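Local structure of peptidoglycan-recognition protein SD (Drosophila melanogaster, 2RKQ) at residues A[54-57]-A[61-64]; A[140-145]-A[150-155]. The protein binds peptidoglycan of Gram-positive bacteria and so activates the Toll pathway in the innate immunity of the fly. All blocks are in the same frame, centred on the assembly; numbering follows the deposited sequence. Where two conformers were deposited one is given.

Interaction 1 (A[54-57]-A[61-64]); sequences NFQM and KFSD
Gln-56 and Met-57 lie in the last turn of helix 42-58 and meet Lys-61 to Asp-64 just past its C-terminal end. The motif is a helix-terminating turn. Lys-61 is the first residue to leave helical geometry, in the left-handed region with phi 66°, and the chain folds back there.

One hydrogen bond joins the segments. Phe-62 N donates to Gln-56 O at 2.9 Å and reaches it tilted 27° from the carbonyl plane. Two CA-H...O contacts support the turn. Lys-61 CA lies 3.2 Å from Met-57 O, and Met-57 CA lies 3.4 Å from Phe-62 O.

The extended Gln-56 chain crosses the Phe-62 ring at a slant, with CB 3.7 Å from Phe-62 CD1. The amide reaches the ring's edge, with OE1 3.6 Å from Phe-62 CE1. OE1 accepts a weak hydrogen bond from Gln-60 NE2. Met-57 lies along the backbone of Ser-63 and Asp-64, and its CG is 3.6 Å from Asp-64 CA. With an alanine here CG, SD and CE are gone, and a gap would probably open against the backbone of Ser-63 and Asp-64.

Asp-64 OD2 takes a salt bridge from Arg-7 and a hydrogen bond from Gln-53, while Arg-81 bonds Asp-64 O. Ser-63 OG is bonded to Ala-18 O.

The Met-57 chain bends at its last torsion, chi3 67°, and this turns CE to within 3.5 Å of Ser-63 O.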
ATOM      1  N   ASN A  54     -14.587  -2.941  -0.236  1.00 12.19           N
ATOM      2  CA  ASN A  54     -15.926  -3.097   0.336  1.00 13.26           C
ATOM      3  C   ASN A  54     -15.857  -3.450   1.819  1.00 13.95           C
ATOM      4  O   ASN A  54     -16.653  -2.937   2.616  1.00 14.80           O
ATOM      5  CB  ASN A  54     -16.727  -4.182  -0.389  1.00 12.67           C
ATOM      6  CG  ASN A  54     -17.067  -3.844  -1.841  1.00 15.84           C
ATOM      7  OD1 ASN A  54     -17.459  -4.743  -2.600  1.00 20.34           O
ATOM      8  ND2 ASN A  54     -16.927  -2.589  -2.242  1.00 15.94           N
ATOM      9  N   PHE A  55     -14.928  -4.320   2.201  1.00 14.35           N
ATOM     10  CA  PHE A  55     -14.761  -4.669   3.610  1.00 15.52           C
ATOM     11  C   PHE A  55     -14.348  -3.455   4.431  1.00 15.07           C
ATOM     12  O   PHE A  55     -14.921  -3.173   5.485  1.00 15.45           O
ATOM     13  CB  PHE A  55     -13.717  -5.772   3.795  1.00 16.31           C
ATOM     14  CG  PHE A  55     -13.454  -6.120   5.238  1.00 18.59           C
ATOM     15  CD1 PHE A  55     -12.372  -5.562   5.921  1.00 19.03           C
ATOM     16  CD2 PHE A  55     -14.298  -7.002   5.914  1.00 20.41           C
ATOM     17  CE1 PHE A  55     -12.131  -5.875   7.260  1.00 20.45           C
ATOM     18  CE2 PHE A  55     -14.061  -7.322   7.257  1.00 22.49           C
ATOM     19  CZ  PHE A  55     -12.973  -6.754   7.924  1.00 21.87           C
ATOM     20  N   GLN A  56     -13.339  -2.733   3.964  1.00 13.97           N
ATOM     21  CA  GLN A  56     -12.856  -1.586   4.724  1.00 13.93           C
ATOM     22  C   GLN A  56     -13.896  -0.474   4.819  1.00 14.17           C
ATOM     23  O   GLN A  56     -14.030   0.182   5.859  1.00 14.86           O
ATOM     24  CB  GLN A  56     -11.561  -1.057   4.115  1.00 13.75           C
ATOM     25  CG  GLN A  56     -10.440  -2.074   4.239  1.00 13.92           C
ATOM     26  CD  GLN A  56      -9.084  -1.455   4.066  1.00 14.87           C
ATOM     27  OE1 GLN A  56      -8.200  -1.608   4.925  1.00 19.12           O
ATOM     28  NE2 GLN A  56      -8.920  -0.712   3.006  1.00 13.86           N
ATOM     29  N   MET A  57     -14.633  -0.249   3.742  1.00 13.40           N
ATOM     30  CA  MET A  57     -15.641   0.790   3.763  1.00 14.27           C
ATOM     31  C   MET A  57     -16.858   0.352   4.563  1.00 15.01           C
ATOM     32  O   MET A  57     -17.402   1.135   5.352  1.00 16.08           O
ATOM     33  CB  MET A  57     -16.019   1.179   2.342  1.00 13.54           C
ATOM     34  CG  MET A  57     -14.900   1.898   1.604  1.00 13.66           C
ATOM     35  SD  MET A  57     -15.285   2.317  -0.103  1.00 14.02           S
ATOM     36  CE  MET A  57     -16.561   3.542   0.129  1.00 13.32           C
ATOM     37  N   LYS A  61     -15.566   0.866   8.214  1.00 18.59           N
ATOM     38  CA  LYS A  61     -16.202   2.179   8.088  1.00 17.96           C
ATOM     39  C   LYS A  61     -15.206   3.278   7.646  1.00 16.19           C
ATOM     40  O   LYS A  61     -15.401   4.470   7.907  1.00 15.50           O
ATOM     41  CB  LYS A  61     -16.949   2.557   9.393  1.00 18.22           C
ATOM     42  CG  LYS A  61     -17.706   1.406  10.083  1.00 21.97           C
ATOM     43  CD  LYS A  61     -18.942   0.983   9.305  1.00 26.35           C
ATOM     44  CE  LYS A  61     -19.799   0.015  10.133  1.00 28.24           C
ATOM     45  NZ  LYS A  61     -20.890   0.730  10.883  1.00 29.05           N
ATOM     46  N   PHE A  62     -14.157   2.864   6.938  1.00 14.69           N
ATOM     47  CA  PHE A  62     -13.251   3.816   6.273  1.00 13.58           C
ATOM     48  C   PHE A  62     -13.993   4.514   5.143  1.00 12.80           C
ATOM     49  O   PHE A  62     -14.963   3.962   4.601  1.00 12.86           O
ATOM     50  CB  PHE A  62     -12.030   3.108   5.667  1.00 13.74           C
ATOM     51  CG  PHE A  62     -11.090   2.500   6.661  1.00 15.59           C
ATOM     52  CD1 PHE A  62     -10.071   1.670   6.204  1.00 15.40           C
ATOM     53  CD2 PHE A  62     -11.180   2.769   8.033  1.00 17.27           C
ATOM     54  CE1 PHE A  62      -9.165   1.109   7.098  1.00 15.80           C
ATOM     55  CE2 PHE A  62     -10.269   2.197   8.946  1.00 17.81           C
ATOM     56  CZ  PHE A  62      -9.270   1.355   8.460  1.00 17.66           C
ATOM     57  N   SER A  63     -13.539   5.719   4.791  1.00 12.16           N
ATOM     58  CA  SER A  63     -14.084   6.433   3.654  1.00 12.62           C
ATOM     59  C   SER A  63     -13.779   5.789   2.310  1.00 11.96           C
ATOM     60  O   SER A  63     -14.453   6.085   1.329  1.00 12.48           O
ATOM     61  CB  SER A  63     -13.576   7.864   3.634  1.00 12.98           C
ATOM     62  OG  SER A  63     -13.953   8.518   4.839  1.00 14.14           O
ATOM     63  N   ASP A  64     -12.740   4.950   2.267  1.00 11.76           N
ATOM     64  CA  ASP A  64     -12.270   4.354   1.011  1.00 11.57           C
ATOM     65  C   ASP A  64     -11.346   3.243   1.409  1.00 11.06           C
ATOM     66  O   ASP A  64     -11.013   3.104   2.589  1.00 11.47           O
ATOM     67  CB  ASP A  64     -11.520   5.428   0.208  1.00 11.78           C
ATOM     68  CG  ASP A  64     -11.196   5.021  -1.224  1.00 11.67           C
ATOM     69  OD1 ASP A  64     -10.371   5.739  -1.811  1.00 11.73           O
ATOM     70  OD2 ASP A  64     -11.759   4.036  -1.748  1.00 12.26           O
TER

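Interaction 2 (A[140-145]-A[150-155]); sequences GHRQVS and PGEALY
The link from strand 136-140 to helix 152-158 belongs to the amidase-like core, and Arg-142 reaches across it to Tyr-155 and Glu-152. His-141 ND1 is hydrogen-bonded to Ser-149 OG and NE2 to Phe-89 O. His-141 and Ser-149 probably occupy places of zinc ligands in amidase relatives, where a cysteine stands in place of the serine.

Arg-142 CD sits over the centre of the Tyr-155 ring, 3.6 Å from the centroid, as a CH-pi contact. Beyond it the guanidinium lies nearly flat on the ring, with planes 22° apart. CG stands between the backbone N and carbonyl carbon, chi1 58°, and the chain leaves toward the helix.

In one of two conformers of Glu-152, the carboxylate meets the guanidinium edge with planes 64° apart. There Arg-142 NH2 is 3.0 Å from Glu-152 OE1 in a salt bridge whose hydrogen bonds are weak. NH2 also bonds Lys-148 O, and Lys-148 NZ pairs with OE1.

Gln-143 comes to the edge of the tyrosine ring, with OE1 3.4 Å from Tyr-155 CE2. That oxygen takes Gly-140 N at 2.7 Å and Trp-164 NE1. Gly-140 CA lies at the edge of the same ring, and a CB there would clash with Tyr-155 CD2.

The stack and the bond to Lys-148 O probably fix how the guanidinium is turned, and Glu-152, which Lys-148 shares, probably balances its charge in part.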
ATOM      1  N   GLY A 140       8.061  -0.327   7.594  1.00 10.02           N
ATOM      2  CA  GLY A 140       7.015  -1.341   7.596  1.00 10.07           C
ATOM      3  C   GLY A 140       5.822  -0.850   8.382  1.00 10.83           C
ATOM      4  O   GLY A 140       5.959  -0.030   9.295  1.00 10.32           O
ATOM      5  N   HIS A 141       4.654  -1.389   8.056  1.00 10.92           N
ATOM      6  CA  HIS A 141       3.411  -1.063   8.743  1.00 10.72           C
ATOM      7  C   HIS A 141       3.580  -1.229  10.267  1.00 11.38           C
ATOM      8  O   HIS A 141       3.131  -0.390  11.043  1.00 11.61           O
ATOM      9  CB  HIS A 141       2.347  -1.993   8.170  1.00 11.23           C
ATOM     10  CG  HIS A 141       0.936  -1.580   8.442  1.00 10.30           C
ATOM     11  ND1 HIS A 141      -0.128  -2.382   8.091  1.00 11.16           N
ATOM     12  CD2 HIS A 141       0.409  -0.476   9.022  1.00 12.66           C
ATOM     13  CE1 HIS A 141      -1.253  -1.787   8.444  1.00 13.13           C
ATOM     14  NE2 HIS A 141      -0.955  -0.634   9.020  1.00 12.49           N
ATOM     15  N   ARG A 142       4.276  -2.288  10.676  1.00 11.92           N
ATOM     16  CA  ARG A 142       4.492  -2.556  12.097  1.00 12.76           C
ATOM     17  C   ARG A 142       5.290  -1.465  12.817  1.00 12.41           C
ATOM     18  O   ARG A 142       5.296  -1.409  14.054  1.00 13.77           O
ATOM     19  CB  ARG A 142       5.218  -3.886  12.283  1.00 12.44           C
ATOM     20  CG  ARG A 142       6.560  -3.987  11.575  1.00 13.28           C
ATOM     21  CD  ARG A 142       7.275  -5.277  11.932  1.00 14.87           C
ATOM     22  NE  ARG A 142       6.525  -6.438  11.477  1.00 14.53           N
ATOM     23  CZ  ARG A 142       6.928  -7.686  11.665  1.00 15.61           C
ATOM     24  NH1 ARG A 142       8.085  -7.917  12.281  1.00 15.07           N
ATOM     25  NH2 ARG A 142       6.184  -8.693  11.229  1.00 15.03           N
ATOM     26  N   GLN A 143       5.999  -0.628  12.066  1.00 12.22           N
ATOM     27  CA  GLN A 143       6.761   0.452  12.692  1.00 12.46           C
ATOM     28  C   GLN A 143       5.884   1.670  12.991  1.00 13.03           C
ATOM     29  O   GLN A 143       6.306   2.559  13.737  1.00 13.89           O
ATOM     30  CB  GLN A 143       7.948   0.858  11.827  1.00 12.43           C
ATOM     31  CG  GLN A 143       8.895  -0.293  11.554  1.00 12.27           C
ATOM     32  CD  GLN A 143      10.026   0.118  10.663  1.00 12.46           C
ATOM     33  OE1 GLN A 143      10.050  -0.208   9.459  1.00 13.26           O
ATOM     34  NE2 GLN A 143      10.992   0.831  11.241  1.00 12.78           N
ATOM     35  N   VAL A 144       4.676   1.693  12.427  1.00 13.63           N
ATOM     36  CA  VAL A 144       3.777   2.830  12.597  1.00 13.70           C
ATOM     37  C   VAL A 144       2.412   2.464  13.181  1.00 14.35           C
ATOM     38  O   VAL A 144       1.597   3.350  13.458  1.00 14.67           O
ATOM     39  CB  VAL A 144       3.566   3.584  11.269  1.00 14.15           C
ATOM     40  CG1 VAL A 144       4.898   4.063  10.702  1.00 14.67           C
ATOM     41  CG2 VAL A 144       2.824   2.719  10.246  1.00 13.44           C
ATOM     42  N   SER A 145       2.163   1.171  13.351  1.00 14.60           N
ATOM     43  CA  SER A 145       0.884   0.671  13.824  1.00 15.88           C
ATOM     44  C   SER A 145       1.165  -0.602  14.592  1.00 16.28           C
ATOM     45  O   SER A 145       2.148  -1.294  14.300  1.00 16.65           O
ATOM     46  CB  SER A 145      -0.014   0.365  12.637  1.00 16.42           C
ATOM     47  OG  SER A 145      -1.313  -0.032  13.059  1.00 20.94           O
ATOM     48  N   PRO A 150       3.935  -5.823   7.674  1.00 12.55           N
ATOM     49  CA  PRO A 150       3.577  -6.539   6.449  1.00 12.32           C
ATOM     50  C   PRO A 150       3.901  -8.030   6.472  1.00 12.37           C
ATOM     51  O   PRO A 150       3.962  -8.665   5.413  1.00 11.03           O
ATOM     52  CB  PRO A 150       4.419  -5.815   5.390  1.00 12.04           C
ATOM     53  CG  PRO A 150       5.720  -5.506   6.142  1.00 12.20           C
ATOM     54  CD  PRO A 150       5.285  -5.214   7.574  1.00 12.24           C
ATOM     55  N   GLY A 151       4.047  -8.573   7.678  1.00 11.93           N
ATOM     56  CA  GLY A 151       4.383  -9.982   7.845  1.00 13.17           C
ATOM     57  C   GLY A 151       5.881 -10.132   7.950  1.00 13.21           C
ATOM     58  O   GLY A 151       6.657  -9.408   7.313  1.00 13.70           O
ATOM     59  N   GLU A 152       6.318 -11.097   8.747  1.00 13.44           N
ATOM     60  CA  GLU A 152       7.750 -11.231   8.994  1.00 14.10           C
ATOM     61  C   GLU A 152       8.588 -11.334   7.724  1.00 13.65           C
ATOM     62  O   GLU A 152       9.642 -10.697   7.619  1.00 14.02           O
ATOM     63  CB  GLU A 152       8.047 -12.450   9.876  0.50 14.13           C
ATOM     64  CG  GLU A 152       7.482 -12.390  11.282  0.50 15.20           C
ATOM     65  CD  GLU A 152       8.078 -11.285  12.144  0.50 16.03           C
ATOM     66  OE1 GLU A 152       7.346 -10.788  13.026  0.50 18.84           O
ATOM     67  OE2 GLU A 152       9.268 -10.918  11.967  0.50 16.18           O
ATOM     68  N   ALA A 153       8.137 -12.144   6.761  1.00 13.09           N
ATOM     69  CA  ALA A 153       8.958 -12.411   5.583  1.00 13.05           C
ATOM     70  C   ALA A 153       9.085 -11.173   4.720  1.00 13.25           C
ATOM     71  O   ALA A 153      10.164 -10.854   4.212  1.00 14.31           O
ATOM     72  CB  ALA A 153       8.380 -13.573   4.766  1.00 13.22           C
ATOM     73  N   LEU A 154       7.970 -10.464   4.559  1.00 12.15           N
ATOM     74  CA  LEU A 154       8.013  -9.255   3.758  1.00 12.08           C
ATOM     75  C   LEU A 154       8.747  -8.131   4.496  1.00 11.85           C
ATOM     76  O   LEU A 154       9.529  -7.384   3.895  1.00 13.37           O
ATOM     77  CB  LEU A 154       6.594  -8.858   3.350  1.00 12.02           C
ATOM     78  CG  LEU A 154       6.446  -7.526   2.616  1.00 12.92           C
ATOM     79  CD1 LEU A 154       7.386  -7.400   1.404  1.00 13.16           C
ATOM     80  CD2 LEU A 154       5.010  -7.397   2.170  1.00 12.46           C
ATOM     81  N   TYR A 155       8.522  -8.023   5.797  1.00 12.08           N
ATOM     82  CA  TYR A 155       9.244  -7.025   6.586  1.00 12.70           C
ATOM     83  C   TYR A 155      10.753  -7.212   6.486  1.00 13.72           C
ATOM     84  O   TYR A 155      11.480  -6.244   6.285  1.00 13.07           O
ATOM     85  CB  TYR A 155       8.806  -7.053   8.044  1.00 13.40           C
ATOM     86  CG  TYR A 155       9.414  -5.948   8.869  1.00 13.38           C
ATOM     87  CD1 TYR A 155      10.311  -6.245   9.895  1.00 14.55           C
ATOM     88  CD2 TYR A 155       9.124  -4.607   8.601  1.00 14.86           C
ATOM     89  CE1 TYR A 155      10.876  -5.234  10.662  1.00 14.85           C
ATOM     90  CE2 TYR A 155       9.682  -3.589   9.367  1.00 15.46           C
ATOM     91  CZ  TYR A 155      10.559  -3.920  10.387  1.00 15.74           C
ATOM     92  OH  TYR A 155      11.117  -2.914  11.148  1.00 16.85           O
TER

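In the fold
Interaction 1 closes the C-terminal end of helix 42-58, and interaction 2 joins the edge strand 136-140 to helix 152-158. Both fall within the same amidase-family region and follow one another along the chain. Their centres are 21 Å apart and they do not touch. The nearest atoms, about 8 Å apart, are Gln-56 OE1 and His-141 CE1, so the two side chains that approach most closely are Gln-56 and the probable zinc-ligand counterpart. In related recognition proteins the first long helix and nearby loops wall the peptidoglycan groove. The end of helix 42-58 and His-141 probably lie near that groove here.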